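Local coordinates for heat shock protein, putative (Plasmodium falciparum, PDB 1Y6Z), which is the middle domain of a putative Hsp90-family chaperone, which probably helps client proteins fold at the expense of ATP hydrolysis, at residues P5-Q9 with F47-L51; I53-P58 with T153-Y157. All coordinates share one frame; numbering follows the deposited sequence.

Contact 1: residues P5-Q9 with F47-L51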
ATOM      1  N   PRO B   5      21.915 -12.213 -18.371  1.00 43.67           N
ATOM      2  CA  PRO B   5      21.308 -12.789 -17.181  1.00 42.19           C
ATOM      3  C   PRO B   5      19.793 -12.556 -17.148  1.00 40.71           C
ATOM      4  O   PRO B   5      19.319 -11.536 -17.674  1.00 39.91           O
ATOM      5  CB  PRO B   5      21.990 -12.027 -16.053  1.00 42.43           C
ATOM      6  CG  PRO B   5      22.260 -10.685 -16.614  1.00 42.89           C
ATOM      7  CD  PRO B   5      22.681 -10.987 -18.045  1.00 43.63           C
ATOM      8  N   ILE B   6      19.073 -13.465 -16.497  1.00 38.85           N
ATOM      9  CA  ILE B   6      17.601 -13.439 -16.433  1.00 37.99           C
ATOM     10  C   ILE B   6      17.044 -12.044 -16.069  1.00 37.68           C
ATOM     11  O   ILE B   6      16.110 -11.591 -16.713  1.00 37.22           O
ATOM     12  CB  ILE B   6      17.031 -14.542 -15.501  1.00 38.63           C
ATOM     13  CG1 ILE B   6      15.492 -14.568 -15.522  1.00 36.32           C
ATOM     14  CG2 ILE B   6      17.512 -14.329 -14.079  1.00 35.35           C
ATOM     15  CD1 ILE B   6      14.868 -15.876 -14.974  1.00 37.52           C
ATOM     16  N   TRP B   7      17.656 -11.370 -15.087  1.00 37.30           N
ATOM     17  CA  TRP B   7      17.170 -10.075 -14.568  1.00 39.45           C
ATOM     18  C   TRP B   7      17.245  -8.896 -15.510  1.00 40.48           C
ATOM     19  O   TRP B   7      16.757  -7.802 -15.164  1.00 40.74           O
ATOM     20  CB  TRP B   7      17.856  -9.698 -13.258  1.00 38.36           C
ATOM     21  CG  TRP B   7      19.371  -9.501 -13.349  1.00 38.83           C
ATOM     22  CD1 TRP B   7      20.047  -8.348 -13.676  1.00 38.18           C
ATOM     23  CD2 TRP B   7      20.370 -10.468 -13.018  1.00 37.84           C
ATOM     24  NE1 TRP B   7      21.400  -8.558 -13.619  1.00 36.93           N
ATOM     25  CE2 TRP B   7      21.631  -9.844 -13.199  1.00 37.90           C
ATOM     26  CE3 TRP B   7      20.329 -11.805 -12.606  1.00 37.55           C
ATOM     27  CZ2 TRP B   7      22.825 -10.513 -12.976  1.00 34.54           C
ATOM     28  CZ3 TRP B   7      21.525 -12.475 -12.377  1.00 34.65           C
ATOM     29  CH2 TRP B   7      22.752 -11.828 -12.564  1.00 38.37           C
ATOM     30  N   LYS B   8      17.850  -9.141 -16.678  1.00 41.80           N
ATOM     31  CA  LYS B   8      18.027  -8.168 -17.748  1.00 43.04           C
ATOM     32  C   LYS B   8      17.135  -8.469 -18.951  1.00 43.79           C
ATOM     33  O   LYS B   8      16.859  -7.579 -19.762  1.00 44.06           O
ATOM     34  CB  LYS B   8      19.492  -8.137 -18.175  1.00 43.11           C
ATOM     35  CG  LYS B   8      20.133  -6.783 -17.955  1.00 44.02           C
ATOM     36  CD  LYS B   8      20.536  -6.545 -16.513  1.00 47.51           C
ATOM     37  CE  LYS B   8      21.166  -5.183 -16.384  1.00 47.54           C
ATOM     38  NZ  LYS B   8      22.181  -5.024 -17.484  1.00 49.58           N
ATOM     39  N   GLN B   9      16.721  -9.733 -19.066  1.00 44.00           N
ATOM     40  CA  GLN B   9      15.666 -10.141 -19.966  1.00 44.58           C
ATOM     41  C   GLN B   9      14.315  -9.503 -19.547  1.00 44.51           C
ATOM     42  O   GLN B   9      14.078  -9.211 -18.368  1.00 44.52           O
ATOM     43  CB  GLN B   9      15.568 -11.671 -19.976  1.00 44.70           C
ATOM     44  CG  GLN B   9      16.930 -12.392 -20.110  1.00 45.45           C
ATOM     45  CD  GLN B   9      16.794 -13.891 -20.392  1.00 45.35           C
ATOM     46  OE1 GLN B   9      16.054 -14.299 -21.279  1.00 47.71           O
ATOM     47  NE2 GLN B   9      17.519 -14.714 -19.630  1.00 47.75           N
ATOM     48  N   PHE B  47      18.389   0.100 -11.573  1.00 42.34           N
ATOM     49  CA  PHE B  47      18.700  -1.256 -11.086  1.00 39.33           C
ATOM     50  C   PHE B  47      17.579  -2.233 -11.487  1.00 38.09           C
ATOM     51  O   PHE B  47      16.448  -1.811 -11.815  1.00 37.34           O
ATOM     52  CB  PHE B  47      19.015  -1.268  -9.573  1.00 39.61           C
ATOM     53  CG  PHE B  47      17.809  -1.061  -8.677  1.00 39.65           C
ATOM     54  CD1 PHE B  47      16.990  -2.143  -8.320  1.00 40.49           C
ATOM     55  CD2 PHE B  47      17.482   0.199  -8.202  1.00 39.88           C
ATOM     56  CE1 PHE B  47      15.872  -1.955  -7.507  1.00 41.91           C
ATOM     57  CE2 PHE B  47      16.342   0.404  -7.386  1.00 41.43           C
ATOM     58  CZ  PHE B  47      15.558  -0.682  -7.022  1.00 41.88           C
ATOM     59  N   ASN B  48      17.938  -3.512 -11.505  1.00 35.77           N
ATOM     60  CA  ASN B  48      17.014  -4.626 -11.718  1.00 35.33           C
ATOM     61  C   ASN B  48      16.949  -5.445 -10.441  1.00 32.86           C
ATOM     62  O   ASN B  48      17.921  -5.517  -9.718  1.00 33.18           O
ATOM     63  CB  ASN B  48      17.558  -5.541 -12.799  1.00 36.86           C
ATOM     64  CG  ASN B  48      17.933  -4.808 -14.049  1.00 41.15           C
ATOM     65  OD1 ASN B  48      17.064  -4.413 -14.840  1.00 43.49           O
ATOM     66  ND2 ASN B  48      19.245  -4.662 -14.279  1.00 43.27           N
ATOM     67  N   SER B  49      15.810  -6.071 -10.141  1.00 29.95           N
ATOM     68  CA  SER B  49      15.793  -6.921  -8.969  1.00 25.93           C
ATOM     69  C   SER B  49      14.849  -8.072  -9.213  1.00 23.30           C
ATOM     70  O   SER B  49      13.878  -7.932  -9.930  1.00 21.63           O
ATOM     71  CB  SER B  49      15.420  -6.179  -7.686  1.00 25.72           C
ATOM     72  OG  SER B  49      15.624  -6.961  -6.493  1.00 24.71           O
ATOM     73  N   ILE B  50      15.212  -9.234  -8.698  1.00 21.21           N
ATOM     74  CA  ILE B  50      14.222 -10.329  -8.630  1.00 22.41           C
ATOM     75  C   ILE B  50      14.293 -10.751  -7.179  1.00 21.02           C
ATOM     76  O   ILE B  50      15.400 -11.011  -6.688  1.00 21.23           O
ATOM     77  CB  ILE B  50      14.546 -11.560  -9.535  1.00 22.57           C
ATOM     78  CG1 ILE B  50      14.855 -11.152 -10.978  1.00 24.30           C
ATOM     79  CG2 ILE B  50      13.346 -12.575  -9.439  1.00 23.83           C
ATOM     80  CD1 ILE B  50      15.247 -12.312 -11.904  1.00 23.87           C
ATOM     81  N   LEU B  51      13.143 -10.829  -6.495  1.00 20.26           N
ATOM     82  CA  LEU B  51      13.115 -11.106  -5.095  1.00 19.05           C
ATOM     83  C   LEU B  51      12.209 -12.335  -4.958  1.00 15.89           C
ATOM     84  O   LEU B  51      11.225 -12.399  -5.619  1.00 17.40           O
ATOM     85  CB  LEU B  51      12.441  -9.935  -4.380  1.00 20.60           C
ATOM     86  CG  LEU B  51      13.215  -8.581  -4.336  1.00 18.67           C
ATOM     87  CD1 LEU B  51      12.278  -7.607  -3.474  1.00 20.94           C
ATOM     88  CD2 LEU B  51      14.529  -8.790  -3.661  1.00 20.74           C
TER
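Ile6 and Trp7 rest on Ile50 and Asn48 in a mainly side-chain contact, apolar around Ile50 and mixed around Asn48, between a short 3-10 turn near the N terminus and one face of the mixed sheet in this Hsp90 middle domain. Residues 6-8 form the turn, closed by the hydrogen bond from Lys8 N to Pro5 O, and the strand 47-51 presents every second residue to it: Asn48 and Ile50 point at the turn, whereas Phe47 and Ser49 point away. The nearest backbone approach is Trp7 CA to Asn48 CA at 6.2 Å.

Ile50 makes the apolar half with the end of its chain. Its CG1 is anti to the carbonyl carbon (chi1 -51°) and the chain continues extended, so that CD1 reaches between two residues of the turn, 3.7 Å from Ile6 CG2 and 3.9 Å from Trp7 CB. The side chains of Ile6 and Ile50 cross at about a right angle, touching through their methyl groups. Beside them, Asn48 CB lies 3.4 Å from Trp7 O and 3.9 Å from Trp7 CD1. The planes of the Asn48 amide and the indole are 43° apart. Trp7 CG sits between the backbone N and the carbonyl carbon (chi1 62°), which folds the indole back over its own turn, where Pro5 CB covers one ring face, offset toward the rim.

Polar partners outside the two segments fix the tryptophan: NE1 is hydrogen-bonded to Asp102 OD1, and Trp7 O accepts from His38 NE2. Strand 47-53 runs between strands 35-41 and 98-103, antiparallel to both; the turn packs on one side of this sheet, while Phe47 and Leu51 face helix 121-141 on the other.

Contact 2: residues I53-P58 with T153-Y157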
ATOM      1  N   ILE B  53      10.432 -15.275  -2.153  1.00 18.51           N
ATOM      2  CA  ILE B  53      10.102 -15.825  -0.869  1.00 18.54           C
ATOM      3  C   ILE B  53      10.370 -17.304  -0.999  1.00 19.27           C
ATOM      4  O   ILE B  53       9.772 -17.985  -1.869  1.00 20.06           O
ATOM      5  CB  ILE B  53       8.638 -15.582  -0.524  1.00 18.85           C
ATOM      6  CG1 ILE B  53       8.415 -14.078  -0.362  1.00 18.19           C
ATOM      7  CG2 ILE B  53       8.229 -16.332   0.781  1.00 18.88           C
ATOM      8  CD1 ILE B  53       6.955 -13.772  -0.038  1.00 17.47           C
ATOM      9  N   PRO B  54      11.296 -17.813  -0.195  1.00 20.88           N
ATOM     10  CA  PRO B  54      11.658 -19.231  -0.283  1.00 21.98           C
ATOM     11  C   PRO B  54      10.484 -20.137   0.047  1.00 23.01           C
ATOM     12  O   PRO B  54       9.577 -19.712   0.745  1.00 23.79           O
ATOM     13  CB  PRO B  54      12.790 -19.367   0.789  1.00 20.54           C
ATOM     14  CG  PRO B  54      13.397 -18.007   0.788  1.00 22.82           C
ATOM     15  CD  PRO B  54      12.154 -17.119   0.778  1.00 19.27           C
ATOM     16  N   GLY B  55      10.521 -21.382  -0.432  1.00 22.74           N
ATOM     17  CA  GLY B  55       9.528 -22.396  -0.052  1.00 23.66           C
ATOM     18  C   GLY B  55       9.584 -22.936   1.373  1.00 24.95           C
ATOM     19  O   GLY B  55       8.602 -23.534   1.852  1.00 26.33           O
ATOM     20  N   SER B  56      10.745 -22.779   2.024  1.00 24.05           N
ATOM     21  CA  SER B  56      10.995 -23.319   3.333  1.00 24.83           C
ATOM     22  C   SER B  56      12.096 -22.482   3.958  1.00 23.52           C
ATOM     23  O   SER B  56      12.748 -21.688   3.270  1.00 22.04           O
ATOM     24  CB  SER B  56      11.395 -24.812   3.283  1.00 24.82           C
ATOM     25  OG  SER B  56      12.599 -24.998   2.563  1.00 29.67           O
ATOM     26  N   LEU B  57      12.350 -22.668   5.249  1.00 24.77           N
ATOM     27  CA  LEU B  57      13.348 -21.831   5.934  1.00 24.80           C
ATOM     28  C   LEU B  57      14.743 -22.021   5.310  1.00 24.47           C
ATOM     29  O   LEU B  57      15.200 -23.184   5.172  1.00 25.31           O
ATOM     30  CB  LEU B  57      13.301 -22.137   7.427  1.00 25.82           C
ATOM     31  CG  LEU B  57      13.924 -21.238   8.471  1.00 27.43           C
ATOM     32  CD1 LEU B  57      13.377 -19.756   8.339  1.00 23.65           C
ATOM     33  CD2 LEU B  57      13.684 -21.853   9.878  1.00 26.77           C
ATOM     34  N   PRO B  58      15.430 -20.925   4.875  1.00 21.80           N
ATOM     35  CA  PRO B  58      16.788 -21.155   4.387  1.00 22.24           C
ATOM     36  C   PRO B  58      17.648 -21.827   5.468  1.00 22.79           C
ATOM     37  O   PRO B  58      17.389 -21.650   6.651  1.00 22.71           O
ATOM     38  CB  PRO B  58      17.315 -19.739   4.104  1.00 24.09           C
ATOM     39  CG  PRO B  58      16.075 -18.939   3.755  1.00 19.93           C
ATOM     40  CD  PRO B  58      15.003 -19.513   4.659  1.00 21.99           C
ATOM     41  N   THR B 153       5.745 -20.604   8.294  1.00 25.88           N
ATOM     42  CA  THR B 153       7.242 -20.635   8.149  1.00 25.30           C
ATOM     43  C   THR B 153       7.913 -19.299   8.494  1.00 23.59           C
ATOM     44  O   THR B 153       8.950 -19.281   9.192  1.00 23.19           O
ATOM     45  CB  THR B 153       7.624 -20.980   6.689  1.00 26.32           C
ATOM     46  OG1 THR B 153       6.811 -22.080   6.240  1.00 27.30           O
ATOM     47  CG2 THR B 153       9.192 -21.263   6.476  1.00 24.31           C
ATOM     48  N   PHE B 154       7.338 -18.204   7.961  1.00 20.56           N
ATOM     49  CA  PHE B 154       7.960 -16.890   8.009  1.00 21.19           C
ATOM     50  C   PHE B 154       7.184 -15.837   8.810  1.00 21.93           C
ATOM     51  O   PHE B 154       7.665 -14.733   9.019  1.00 19.71           O
ATOM     52  CB  PHE B 154       8.188 -16.362   6.579  1.00 19.95           C
ATOM     53  CG  PHE B 154       9.067 -17.227   5.754  1.00 18.95           C
ATOM     54  CD1 PHE B 154       8.542 -17.901   4.629  1.00 20.60           C
ATOM     55  CD2 PHE B 154      10.443 -17.357   6.054  1.00 18.99           C
ATOM     56  CE1 PHE B 154       9.362 -18.749   3.791  1.00 21.14           C
ATOM     57  CE2 PHE B 154      11.297 -18.210   5.238  1.00 19.47           C
ATOM     58  CZ  PHE B 154      10.731 -18.920   4.101  1.00 19.89           C
ATOM     59  N   GLY B 155       6.017 -16.217   9.328  1.00 23.47           N
ATOM     60  CA  GLY B 155       5.219 -15.326  10.199  1.00 22.18           C
ATOM     61  C   GLY B 155       5.967 -14.770  11.393  1.00 23.52           C
ATOM     62  O   GLY B 155       5.682 -13.650  11.801  1.00 20.61           O
ATOM     63  N   LYS B 156       6.910 -15.552  11.979  1.00 21.99           N
ATOM     64  CA  LYS B 156       7.715 -15.046  13.072  1.00 22.86           C
ATOM     65  C   LYS B 156       8.496 -13.813  12.646  1.00 21.22           C
ATOM     66  O   LYS B 156       8.651 -12.871  13.438  1.00 21.04           O
ATOM     67  CB  LYS B 156       8.676 -16.132  13.610  1.00 23.85           C
ATOM     68  CG  LYS B 156       9.544 -16.789  12.490  1.00 25.75           C
ATOM     69  CD  LYS B 156      10.242 -18.065  13.037  1.00 26.00           C
ATOM     70  CE  LYS B 156      11.450 -18.404  12.157  1.00 28.50           C
ATOM     71  NZ  LYS B 156      12.212 -19.621  12.789  1.00 31.55           N
ATOM     72  N   TYR B 157       8.972 -13.794  11.383  1.00 19.98           N
ATOM     73  CA  TYR B 157       9.761 -12.631  10.892  1.00 20.26           C
ATOM     74  C   TYR B 157       8.869 -11.383  10.785  1.00 20.20           C
ATOM     75  O   TYR B 157       9.284 -10.295  11.088  1.00 21.53           O
ATOM     76  CB  TYR B 157      10.421 -12.934   9.543  1.00 18.52           C
ATOM     77  CG  TYR B 157      11.539 -13.895   9.727  1.00 21.82           C
ATOM     78  CD1 TYR B 157      11.384 -15.234   9.423  1.00 25.63           C
ATOM     79  CD2 TYR B 157      12.726 -13.476  10.284  1.00 23.45           C
ATOM     80  CE1 TYR B 157      12.482 -16.147   9.630  1.00 26.25           C
ATOM     81  CE2 TYR B 157      13.844 -14.380  10.484  1.00 25.95           C
ATOM     82  CZ  TYR B 157      13.711 -15.682  10.160  1.00 27.07           C
ATOM     83  OH  TYR B 157      14.758 -16.595  10.436  1.00 27.17           O
TER
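Phe154 of helix 145-164 is gripped by the loop that follows strand 47-53, and its ring forms the tight part of a contact made by van der Waals packing alone between the two segments. The loop bends round the far end of the ring. At its rim, Pro54 O lies 3.2 Å from Phe154 CE1 and Ser56 O lies 3.5 Å from Phe154 CZ, both near the ring plane, an approach that suits the slightly positive C-H edge of a phenyl group. Pro58 CD also comes in at the edge, 4.0 Å from Phe154 CE2, while Pro54 CB touches Phe154 CZ at 3.9 Å. Ile53 CG2 meets the ring obliquely. One ring face is covered from within the helix itself: Thr153 CG2 sits over its centre. This methyl also reaches the loop, 3.7 Å from Leu57 N.

Leu57 belongs to the packed part through one of its methyls. With CG anti to the backbone N (chi1 -164°), the branch is directed to the helix: CD1 comes to the edge of the Tyr157 ring, 3.9 Å from Tyr157 CE1, and also touches Phe154 obliquely. The looser side begins at the other methyl, where CD2 of Leu57 meets the end of the extended, partly exposed Lys156 chain, 4.0 Å from Lys156 NZ. Ser56 marks a separate, partly exposed margin.

The polar ends turn elsewhere, Ser56 OG to Asp31, Thr153 OG1 to Lys149 O within the helix, and Tyr157 OH to Met65 O. Phe96 stacks on Phe154 and also meets Tyr157, extending the aromatic cluster. Strand 98-103 borders the loop, with Arg98 against Pro54 and Pro58, so the loop lies between helix 145-164 and the start of that strand.

How the contacts relate
From the N terminus, contact 1 closes first: the turn at 5-9 returns to strand 47-53 after a loop of 37 residues that contains helix 16-27 and strand 35-41. The chain passes through Leu51 and almost at once opens contact 2, whose longer loop of 94 residues takes in the other three strands of the mixed sheet and helix 121-141 before reaching helix 145-164. The two loops thus follow in series, neither nested nor crossed. Their centres lie about 22 Å apart: contact 1 lies along the strand and ties the N-terminal turn to the sheet, and contact 2, beginning at the strand's last residue, Ile53, ties the loop leaving it to helix 145-164.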